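PDB 5JJ6: adenosine monophosphate-protein transferase FICD homolog from Caenorhabditis elegans, which belongs to the Fic/DOC family of mostly helical proteins and is represented here by its Fido-domain fragment. Local coordinates for residues D115-F120 with S299-V304; E265-A270 with L294-S299; K273-H278 with R286-L291. All blocks are in the same frame, centred on the assembly; numbering follows the deposited sequence.

Contact 1 (D115-F120 with S299-V304)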
loop_
_atom_site.group_PDB
_atom_site.type_symbol
_atom_site.label_atom_id
_atom_site.label_comp_id
_atom_site.label_asym_id
_atom_site.label_seq_id
_atom_site.Cartn_x
_atom_site.Cartn_y
_atom_site.Cartn_z
ATOM N N ASP B 115 -6.902 -35.899 -18.067
ATOM C CA ASP B 115 -7.564 -37.037 -17.431
ATOM C C ASP B 115 -7.173 -37.091 -15.951
ATOM O O ASP B 115 -7.975 -37.481 -15.080
ATOM C CB ASP B 115 -7.197 -38.374 -18.102
ATOM C CG ASP B 115 -7.299 -38.337 -19.624
ATOM O OD1 ASP B 115 -8.270 -37.744 -20.162
ATOM O OD2 ASP B 115 -6.420 -38.942 -20.291
ATOM N N LEU B 116 -5.972 -36.613 -15.649
ATOM C CA LEU B 116 -5.550 -36.562 -14.258
ATOM C C LEU B 116 -6.317 -35.466 -13.496
ATOM O O LEU B 116 -6.599 -35.607 -12.298
ATOM C CB LEU B 116 -4.046 -36.343 -14.192
ATOM C CG LEU B 116 -3.403 -36.316 -12.822
ATOM C CD1 LEU B 116 -3.654 -37.656 -12.144
ATOM C CD2 LEU B 116 -1.915 -36.065 -12.974
ATOM N N ARG B 117 -6.709 -34.404 -14.204
ATOM C CA ARG B 117 -7.573 -33.382 -13.608
ATOM C C ARG B 117 -8.945 -33.966 -13.335
ATOM O O ARG B 117 -9.532 -33.714 -12.288
ATOM C CB ARG B 117 -7.721 -32.140 -14.497
ATOM C CG ARG B 117 -8.828 -31.189 -14.008
ATOM C CD ARG B 117 -9.500 -30.402 -15.121
ATOM N NE ARG B 117 -10.262 -31.264 -16.018
ATOM C CZ ARG B 117 -10.713 -30.896 -17.217
ATOM N NH1 ARG B 117 -10.483 -29.667 -17.672
ATOM N NH2 ARG B 117 -11.395 -31.759 -17.967
ATOM N N ASP B 118 -9.469 -34.731 -14.289
ATOM C CA ASP B 118 -10.775 -35.345 -14.087
ATOM C C ASP B 118 -10.755 -36.285 -12.890
ATOM O O ASP B 118 -11.746 -36.377 -12.162
ATOM C CB ASP B 118 -11.239 -36.093 -15.337
ATOM C CG ASP B 118 -11.608 -35.155 -16.463
ATOM O OD1 ASP B 118 -11.987 -34.001 -16.164
ATOM O OD2 ASP B 118 -11.540 -35.573 -17.642
ATOM N N GLU B 119 -9.628 -36.945 -12.639
ATOM C CA GLU B 119 -9.602 -37.832 -11.484
ATOM C C GLU B 119 -9.230 -37.081 -10.191
ATOM O O GLU B 119 -9.420 -37.594 -9.082
ATOM C CB GLU B 119 -8.643 -39.002 -11.753
ATOM C CG GLU B 119 -7.769 -39.421 -10.578
ATOM C CD GLU B 119 -6.861 -40.588 -10.899
ATOM O OE1 GLU B 119 -7.064 -41.226 -11.961
ATOM O OE2 GLU B 119 -5.955 -40.872 -10.082
ATOM N N PHE B 120 -8.814 -35.823 -10.316
ATOM C CA PHE B 120 -8.689 -34.968 -9.131
ATOM C C PHE B 120 -10.059 -34.549 -8.599
ATOM O O PHE B 120 -10.265 -34.479 -7.388
ATOM C CB PHE B 120 -7.845 -33.726 -9.435
ATOM C CG PHE B 120 -7.927 -32.654 -8.378
ATOM C CD1 PHE B 120 -7.255 -32.793 -7.170
ATOM C CD2 PHE B 120 -8.662 -31.495 -8.598
ATOM C CE1 PHE B 120 -7.322 -31.797 -6.189
ATOM C CE2 PHE B 120 -8.735 -30.494 -7.626
ATOM C CZ PHE B 120 -8.062 -30.648 -6.420
ATOM N N SER B 299 -11.503 -23.797 -14.914
ATOM C CA SER B 299 -11.635 -24.994 -15.725
ATOM C C SER B 299 -11.410 -26.226 -14.871
ATOM O O SER B 299 -11.089 -27.295 -15.389
ATOM C CB SER B 299 -10.654 -24.969 -16.890
ATOM O OG SER B 299 -10.893 -23.833 -17.698
ATOM N N GLY B 300 -11.551 -26.067 -13.558
ATOM C CA GLY B 300 -11.524 -27.206 -12.659
ATOM C C GLY B 300 -10.173 -27.673 -12.146
ATOM O O GLY B 300 -10.076 -28.763 -11.594
ATOM N N PHE B 301 -9.123 -26.884 -12.345
ATOM C CA PHE B 301 -7.805 -27.248 -11.822
ATOM C C PHE B 301 -7.599 -26.717 -10.417
ATOM O O PHE B 301 -8.150 -25.675 -10.055
ATOM C CB PHE B 301 -6.683 -26.727 -12.728
ATOM C CG PHE B 301 -6.521 -27.502 -13.999
ATOM C CD1 PHE B 301 -7.281 -27.196 -15.114
ATOM C CD2 PHE B 301 -5.609 -28.543 -14.076
ATOM C CE1 PHE B 301 -7.134 -27.910 -16.278
ATOM C CE2 PHE B 301 -5.455 -29.263 -15.241
ATOM C CZ PHE B 301 -6.217 -28.952 -16.345
ATOM N N PRO B 302 -6.793 -27.429 -9.617
ATOM C CA PRO B 302 -6.352 -26.860 -8.346
ATOM C C PRO B 302 -5.423 -25.699 -8.639
ATOM O O PRO B 302 -4.999 -25.571 -9.778
ATOM C CB PRO B 302 -5.605 -28.017 -7.687
ATOM C CG PRO B 302 -5.126 -28.845 -8.825
ATOM C CD PRO B 302 -6.209 -28.759 -9.857
ATOM N N PRO B 303 -5.075 -24.885 -7.637
ATOM C CA PRO B 303 -4.127 -23.797 -7.912
ATOM C C PRO B 303 -2.833 -24.289 -8.569
ATOM O O PRO B 303 -2.312 -25.353 -8.221
ATOM C CB PRO B 303 -3.876 -23.204 -6.526
ATOM C CG PRO B 303 -5.161 -23.421 -5.834
ATOM C CD PRO B 303 -5.649 -24.771 -6.289
ATOM N N VAL B 304 -2.357 -23.545 -9.558
ATOM C CA VAL B 304 -1.151 -23.954 -10.259
ATOM C C VAL B 304 0.067 -23.231 -9.715
ATOM O O VAL B 304 0.226 -22.013 -9.866
ATOM C CB VAL B 304 -1.242 -23.692 -11.766
ATOM C CG1 VAL B 304 0.098 -24.000 -12.419
ATOM C CG2 VAL B 304 -2.337 -24.540 -12.373
#

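Contact 2 (E265-A270 with L294-S299)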
loop_
_atom_site.group_PDB
_atom_site.type_symbol
_atom_site.label_atom_id
_atom_site.label_comp_id
_atom_site.label_asym_id
_atom_site.label_seq_id
_atom_site.Cartn_x
_atom_site.Cartn_y
_atom_site.Cartn_z
ATOM N N GLU B 265 -3.502 -24.164 -22.644
ATOM C CA GLU B 265 -2.993 -23.270 -23.672
ATOM C C GLU B 265 -3.610 -21.870 -23.562
ATOM O O GLU B 265 -2.923 -20.858 -23.724
ATOM C CB GLU B 265 -3.237 -23.872 -25.045
ATOM C CG GLU B 265 -2.285 -23.343 -26.074
ATOM C CD GLU B 265 -2.294 -24.168 -27.336
ATOM O OE1 GLU B 265 -2.821 -25.306 -27.294
ATOM O OE2 GLU B 265 -1.763 -23.678 -28.359
ATOM N N ARG B 266 -4.907 -21.827 -23.283
ATOM C CA ARG B 266 -5.611 -20.578 -23.030
ATOM C C ARG B 266 -4.880 -19.784 -21.918
ATOM O O ARG B 266 -4.649 -18.571 -22.032
ATOM C CB ARG B 266 -7.066 -20.873 -22.658
ATOM C CG ARG B 266 -7.923 -19.645 -22.474
ATOM C CD ARG B 266 -9.410 -19.982 -22.567
ATOM N NE ARG B 266 -9.821 -21.000 -21.602
ATOM C CZ ARG B 266 -10.472 -22.118 -21.916
ATOM N NH1 ARG B 266 -10.787 -22.378 -23.178
ATOM N NH2 ARG B 266 -10.802 -22.986 -20.969
ATOM N N ALA B 267 -4.539 -20.487 -20.838
ATOM C CA ALA B 267 -3.828 -19.914 -19.701
ATOM C C ALA B 267 -2.432 -19.388 -20.071
ATOM O O ALA B 267 -2.058 -18.262 -19.724
ATOM C CB ALA B 267 -3.727 -20.945 -18.595
ATOM N N ALA B 268 -1.655 -20.215 -20.760
ATOM C CA ALA B 268 -0.332 -19.799 -21.191
ATOM C C ALA B 268 -0.402 -18.548 -22.076
ATOM O O ALA B 268 0.375 -17.595 -21.916
ATOM C CB ALA B 268 0.354 -20.932 -21.928
ATOM N N ILE B 269 -1.343 -18.541 -23.009
ATOM C CA ILE B 269 -1.450 -17.418 -23.924
ATOM C C ILE B 269 -1.880 -16.155 -23.166
ATOM O O ILE B 269 -1.401 -15.057 -23.450
ATOM C CB ILE B 269 -2.437 -17.716 -25.080
ATOM C CG1 ILE B 269 -1.934 -18.869 -25.940
ATOM C CG2 ILE B 269 -2.647 -16.482 -25.957
ATOM C CD1 ILE B 269 -2.976 -19.374 -26.923
ATOM N N ALA B 270 -2.776 -16.318 -22.199
ATOM C CA ALA B 270 -3.184 -15.201 -21.357
ATOM C C ALA B 270 -1.986 -14.591 -20.639
ATOM O O ALA B 270 -1.742 -13.378 -20.716
ATOM C CB ALA B 270 -4.198 -15.649 -20.370
ATOM N N LEU B 294 -6.211 -18.190 -12.319
ATOM C CA LEU B 294 -7.639 -17.963 -12.385
ATOM C C LEU B 294 -8.224 -18.776 -13.530
ATOM O O LEU B 294 -9.131 -19.578 -13.325
ATOM C CB LEU B 294 -7.927 -16.475 -12.563
ATOM C CG LEU B 294 -9.330 -16.057 -12.990
ATOM C CD1 LEU B 294 -10.315 -16.409 -11.914
ATOM C CD2 LEU B 294 -9.349 -14.570 -13.267
ATOM N N ILE B 295 -7.696 -18.573 -14.733
ATOM C CA ILE B 295 -8.138 -19.338 -15.903
ATOM C C ILE B 295 -8.084 -20.858 -15.674
ATOM O O ILE B 295 -9.016 -21.578 -16.020
ATOM C CB ILE B 295 -7.290 -19.002 -17.120
ATOM C CG1 ILE B 295 -7.452 -17.535 -17.473
ATOM C CG2 ILE B 295 -7.670 -19.871 -18.300
ATOM C CD1 ILE B 295 -6.699 -17.183 -18.688
ATOM N N MET B 296 -7.003 -21.342 -15.077
ATOM C CA MET B 296 -6.868 -22.772 -14.841
ATOM C C MET B 296 -7.873 -23.307 -13.819
ATOM O O MET B 296 -8.319 -24.444 -13.926
ATOM C CB MET B 296 -5.463 -23.083 -14.343
ATOM C CG MET B 296 -4.421 -22.910 -15.384
ATOM S SD MET B 296 -4.556 -24.326 -16.451
ATOM C CE MET B 296 -3.889 -25.619 -15.402
ATOM N N MET B 297 -8.241 -22.481 -12.843
ATOM C CA MET B 297 -9.154 -22.899 -11.777
ATOM C C MET B 297 -10.605 -22.898 -12.256
ATOM O O MET B 297 -11.390 -23.774 -11.876
ATOM C CB MET B 297 -9.003 -21.998 -10.550
ATOM C CG MET B 297 -7.676 -22.173 -9.793
ATOM S SD MET B 297 -7.651 -21.438 -8.126
ATOM C CE MET B 297 -8.591 -22.643 -7.189
ATOM N N ARG B 298 -10.960 -21.936 -13.105
ATOM C CA ARG B 298 -12.311 -21.895 -13.639
ATOM C C ARG B 298 -12.562 -23.066 -14.583
ATOM O O ARG B 298 -13.690 -23.288 -15.019
ATOM C CB ARG B 298 -12.582 -20.566 -14.336
ATOM C CG ARG B 298 -12.296 -19.403 -13.431
ATOM C CD ARG B 298 -13.051 -18.153 -13.810
ATOM N NE ARG B 298 -13.156 -17.978 -15.245
ATOM C CZ ARG B 298 -14.232 -17.477 -15.836
ATOM N NH1 ARG B 298 -15.274 -17.122 -15.090
ATOM N NH2 ARG B 298 -14.268 -17.339 -17.164
ATOM N N SER B 299 -11.503 -23.797 -14.914
ATOM C CA SER B 299 -11.635 -24.994 -15.725
ATOM C C SER B 299 -11.410 -26.226 -14.871
ATOM O O SER B 299 -11.089 -27.295 -15.389
ATOM C CB SER B 299 -10.654 -24.969 -16.890
ATOM O OG SER B 299 -10.893 -23.833 -17.698
#

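Contact 3 (K273-H278 with R286-L291). With SO4 (sulfate ion), chain D.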
loop_
_atom_site.group_PDB
_atom_site.type_symbol
_atom_site.label_atom_id
_atom_site.label_comp_id
_atom_site.label_asym_id
_atom_site.label_seq_id
_atom_site.Cartn_x
_atom_site.Cartn_y
_atom_site.Cartn_z
ATOM N N LYS B 273 0.246 -12.747 -23.177
ATOM C CA LYS B 273 -0.341 -11.504 -23.643
ATOM C C LYS B 273 -0.250 -10.409 -22.583
ATOM O O LYS B 273 0.167 -9.285 -22.880
ATOM C CB LYS B 273 -1.799 -11.714 -24.067
ATOM C CG LYS B 273 -1.979 -12.577 -25.343
ATOM C CD LYS B 273 -3.390 -12.423 -25.926
ATOM C CE LYS B 273 -3.556 -10.984 -26.405
ATOM N NZ LYS B 273 -4.966 -10.578 -26.616
ATOM N N LEU B 274 -0.626 -10.736 -21.349
ATOM C CA LEU B 274 -0.577 -9.757 -20.271
ATOM C C LEU B 274 0.870 -9.309 -20.012
ATOM O O LEU B 274 1.150 -8.110 -19.888
ATOM C CB LEU B 274 -1.191 -10.321 -18.976
ATOM C CG LEU B 274 -1.301 -9.314 -17.815
ATOM C CD1 LEU B 274 -2.173 -8.129 -18.175
ATOM C CD2 LEU B 274 -1.813 -9.955 -16.569
ATOM N N VAL B 275 1.789 -10.266 -19.952
ATOM C CA VAL B 275 3.179 -9.916 -19.708
ATOM C C VAL B 275 3.735 -9.017 -20.816
ATOM O O VAL B 275 4.551 -8.136 -20.553
ATOM C CB VAL B 275 4.062 -11.173 -19.597
ATOM C CG1 VAL B 275 5.547 -10.806 -19.715
ATOM C CG2 VAL B 275 3.786 -11.906 -18.289
ATOM N N LEU B 276 3.276 -9.215 -22.049
ATOM C CA LEU B 276 3.776 -8.401 -23.143
ATOM C C LEU B 276 3.147 -7.012 -23.228
ATOM O O LEU B 276 3.845 -6.047 -23.534
ATOM C CB LEU B 276 3.608 -9.133 -24.476
ATOM C CG LEU B 276 4.997 -9.450 -25.049
ATOM C CD1 LEU B 276 5.776 -10.364 -24.087
ATOM C CD2 LEU B 276 4.898 -10.072 -26.430
ATOM N N VAL B 277 1.856 -6.885 -22.948
ATOM C CA VAL B 277 1.273 -5.547 -22.848
ATOM C C VAL B 277 1.892 -4.786 -21.667
ATOM O O VAL B 277 2.220 -3.600 -21.780
ATOM C CB VAL B 277 -0.259 -5.593 -22.660
ATOM C CG1 VAL B 277 -0.816 -4.192 -22.495
ATOM C CG2 VAL B 277 -0.918 -6.267 -23.824
ATOM N N HIS B 278 2.051 -5.501 -20.550
ATOM C CA HIS B 278 2.581 -4.989 -19.272
ATOM C C HIS B 278 1.991 -3.612 -18.895
ATOM O O HIS B 278 2.672 -2.591 -18.937
ATOM C CB HIS B 278 4.130 -4.992 -19.251
ATOM C CG HIS B 278 4.784 -4.068 -20.230
ATOM N ND1 HIS B 278 5.093 -2.760 -19.923
ATOM C CD2 HIS B 278 5.237 -4.276 -21.491
ATOM C CE1 HIS B 278 5.683 -2.193 -20.963
ATOM N NE2 HIS B 278 5.783 -3.091 -21.927
ATOM N N ARG B 286 3.634 -11.213 -11.456
ATOM C CA ARG B 286 2.792 -11.792 -10.405
ATOM C C ARG B 286 1.316 -11.814 -10.803
ATOM O O ARG B 286 0.625 -12.823 -10.614
ATOM C CB ARG B 286 2.946 -11.022 -9.087
ATOM C CG ARG B 286 4.136 -11.408 -8.222
ATOM C CD ARG B 286 4.292 -10.415 -7.098
ATOM N NE ARG B 286 5.074 -9.277 -7.565
ATOM C CZ ARG B 286 5.219 -8.128 -6.918
ATOM N NH1 ARG B 286 4.631 -7.925 -5.742
ATOM N NH2 ARG B 286 5.953 -7.177 -7.468
ATOM N N THR B 287 0.838 -10.702 -11.351
ATOM C CA THR B 287 -0.550 -10.612 -11.770
ATOM C C THR B 287 -0.837 -11.554 -12.934
ATOM O O THR B 287 -1.920 -12.114 -13.026
ATOM C CB THR B 287 -0.913 -9.180 -12.157
ATOM O OG1 THR B 287 -0.456 -8.289 -11.130
ATOM C CG2 THR B 287 -2.430 -9.041 -12.338
ATOM N N ALA B 288 0.137 -11.703 -13.825
ATOM C CA ALA B 288 0.057 -12.623 -14.963
ATOM C C ALA B 288 -0.019 -14.085 -14.521
ATOM O O ALA B 288 -0.736 -14.890 -15.124
ATOM C CB ALA B 288 1.239 -12.418 -15.883
ATOM N N ARG B 289 0.786 -14.449 -13.527
ATOM C CA ARG B 289 0.723 -15.807 -13.013
ATOM C C ARG B 289 -0.612 -15.998 -12.329
ATOM O O ARG B 289 -1.184 -17.092 -12.326
ATOM C CB ARG B 289 1.892 -16.118 -12.069
ATOM C CG ARG B 289 3.222 -16.142 -12.782
ATOM C CD ARG B 289 4.366 -16.635 -11.926
ATOM N NE ARG B 289 4.775 -15.698 -10.888
ATOM C CZ ARG B 289 5.460 -14.584 -11.124
ATOM N NH1 ARG B 289 5.788 -14.265 -12.370
ATOM N NH2 ARG B 289 5.800 -13.789 -10.119
ATOM N N LEU B 290 -1.104 -14.919 -11.736
ATOM C CA LEU B 290 -2.383 -14.967 -11.054
ATOM C C LEU B 290 -3.486 -15.243 -12.061
ATOM O O LEU B 290 -4.319 -16.116 -11.858
ATOM C CB LEU B 290 -2.633 -13.663 -10.308
ATOM C CG LEU B 290 -3.443 -13.766 -9.020
ATOM C CD1 LEU B 290 -2.815 -14.749 -8.048
ATOM C CD2 LEU B 290 -3.554 -12.385 -8.417
ATOM N N LEU B 291 -3.452 -14.502 -13.163
ATOM C CA LEU B 291 -4.421 -14.612 -14.246
ATOM C C LEU B 291 -4.412 -16.014 -14.836
ATOM O O LEU B 291 -5.474 -16.622 -15.059
ATOM C CB LEU B 291 -4.105 -13.590 -15.333
ATOM C CG LEU B 291 -5.066 -13.599 -16.512
ATOM C CD1 LEU B 291 -6.498 -13.570 -16.011
ATOM C CD2 LEU B 291 -4.785 -12.420 -17.430
HETATM S S SO4 D . 6.835 -8.445 -11.098
HETATM O O1 SO4 D . 7.729 -9.608 -11.020
HETATM O O2 SO4 D . 6.820 -7.839 -12.451
HETATM O O3 SO4 D . 7.220 -7.374 -10.159
HETATM O O4 SO4 D . 5.516 -8.996 -10.758
#

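Contact 1 (D115-F120 with S299-V304)
A Schellman motif that ends helix 284-297 supplies one side of this contact, and residues 115-120 of helix 89-120 supply the other. Gly300 is the C-prime residue of the motif: its phi is positive, Phe301 N turns back to Met296 O and Gly300 N to Met297 O, so the chain leaves the helix as the loop 299-304 and lies against Arg117 and Phe120. Arg117 carries most of the join. With CG anti to the backbone N, its chain runs out over one face of the Phe301 ring, crossing that side chain at about a right angle. CD sits 3.8 Å from the centroid of the Phe301 ring and 18° off the normal, a CH-pi contact over the face, while CB and CG lie across the CE2 side of the same ring. A bend at chi3 then turns the guanidinium away from a flat stack, leaving its plane 58° from the ring plane. From there Arg117 NH1 gives a weak, poorly aligned hydrogen bond (3.3 Å, 124°) to Ser299 O. The opposing grip is firmer: Arg117 NE and NH2 hold Asp118 OD1 side-on in a salt bridge, with NH2 at 2.9 Å from OD1. They approach OD1 from above the carboxylate plane, and the pair probably limits the rotation of the guanidinium. One turn along, Phe120 meets Pro302 tip to tip. Pro302 CD approaches the ring off-centre, 3.8 Å from Phe120 CE2, and Pro302 CG lies above the same face toward the rim, whereas Gly300 O is at the ring edge. Phe301 also packs on Met296 of helix 284-297. Helix 327-346 closes the group: Ile341 touches both Phe120 and Pro302, and Tyr344 meets the Phe120 ring obliquely.

Contact 2 (E265-A270 with L294-S299)
Arg266 opens the contact along helix 263-277. Its CG is anti to the backbone N (chi1 -176°), and the chain, extended as far as CD, crosses Ile295 obliquely, with Arg266 NE 4.1 Å from Ile295 CG2, which lies at the edge of the guanidinium near its plane. The bend at chi3 carries NH2 on to the side chain of Ser299, where a weak hydrogen bond to OG measures 3.4 Å with an N-H...O angle of 139°; the acceptor is in the guanidinium plane. Ser299 OG in turn donates a weak bond to Ile295 O, so the hydroxyl links the arginine to the backbone of helix 284-297. The stronger polar partner of Arg266 is Thr258 O, bound by NH1, so two different amino groups of one buried guanidinium are used. Ala267 is where the backbones come closest, its CA 5.8 Å from Ile295 CA. Its small CB fits between Ile295 and Met296, 3.8 Å from Met296 CG and 4.1 Å from Ile295 CG2. Met296, bent at both chi2 and chi3, folds SD round to the same methyl. One turn further, Ala270 CB meets Ile295 CD1 at 3.4 Å. Ile295 thus spans the first segment with two branches: CG2, anti to its backbone N, faces Arg266 and Ala267, and the extended CG1-CD1 arm reaches Ala270. This is a helix pairing of the all-helical Fic/DOC core, small residues of 263-277 packing on larger ones of 284-297. Around it, helix 239-254 adds Leu253 against Ile295, and helix 327-346 brings Ser337 to Met296 and Phe329 and Val330 to Ala268.

Contact 3 (K273-H278 with R286-L291)
Leu274 CD2 is the centre of the first shell, resting on the backbone of the opposite helix with Ala288 CA at 3.6 Å. The same methyl reaches Leu291 CD2 at 4.0 Å and lies more loosely by Thr287. Beside it, Val275 CG2 meets Ala288 CB at 3.5 Å, so the alanine methyl is flanked by a leucine and a valine. Leu274 and Leu291 both hold CG anti to the backbone N, which sends their branched ends into the interface. The small side chain of Ala288 is consistent with the close approach: its CA is 6.1 Å from Leu274 CA, and the axes of 273-277 and 286-291, 159° apart in direction, come within 9.2 Å.

Further out, Thr287 OG1 is bonded to Gly283 O. The chain from His278 to Arg286 reads HPFTDGNGR, the Fic motif, which joins the two helices. A sulfate ion, probably from the crystallisation liquor, sits where helix 284-297 begins within it. Arg286 N points almost straight at sulfate O4 (3.0 Å, 170°). The arginine chain, bent at chi3, curls back so that NE meets the same O4 and NH2 meets O3 at 3.0 Å. Gly285 N is a further donor, consistent with an anion-binding site. Among the neighbouring helices, 239-254 backs Leu274 through Leu246, 202-213 sets His209 against Thr287, 172-191 sets Met181 against Leu290, and 127-148 sets Ile147 against Arg289.

Contacts 2 and 3 are two levels of one antiparallel pairing, helix 263-277 against helix 284-297, with centres about 12 Å apart and all four segments in the Fic/DOC core. Along the chain they are nested: contact 3 lies inside the loop closed by contact 2, and both lie inside the much longer loop closed by contact 1. Contact 1 shares Ser299 with contact 2 and touches it through Met296 and Met297, their centres again about 12 Å apart, whereas contacts 1 and 3 are about 22 Å apart between centres and do not touch. Helix 284-297 thus runs from the sulfate-binding end, through contacts 3 and 2, to the loop that meets helix 89-120.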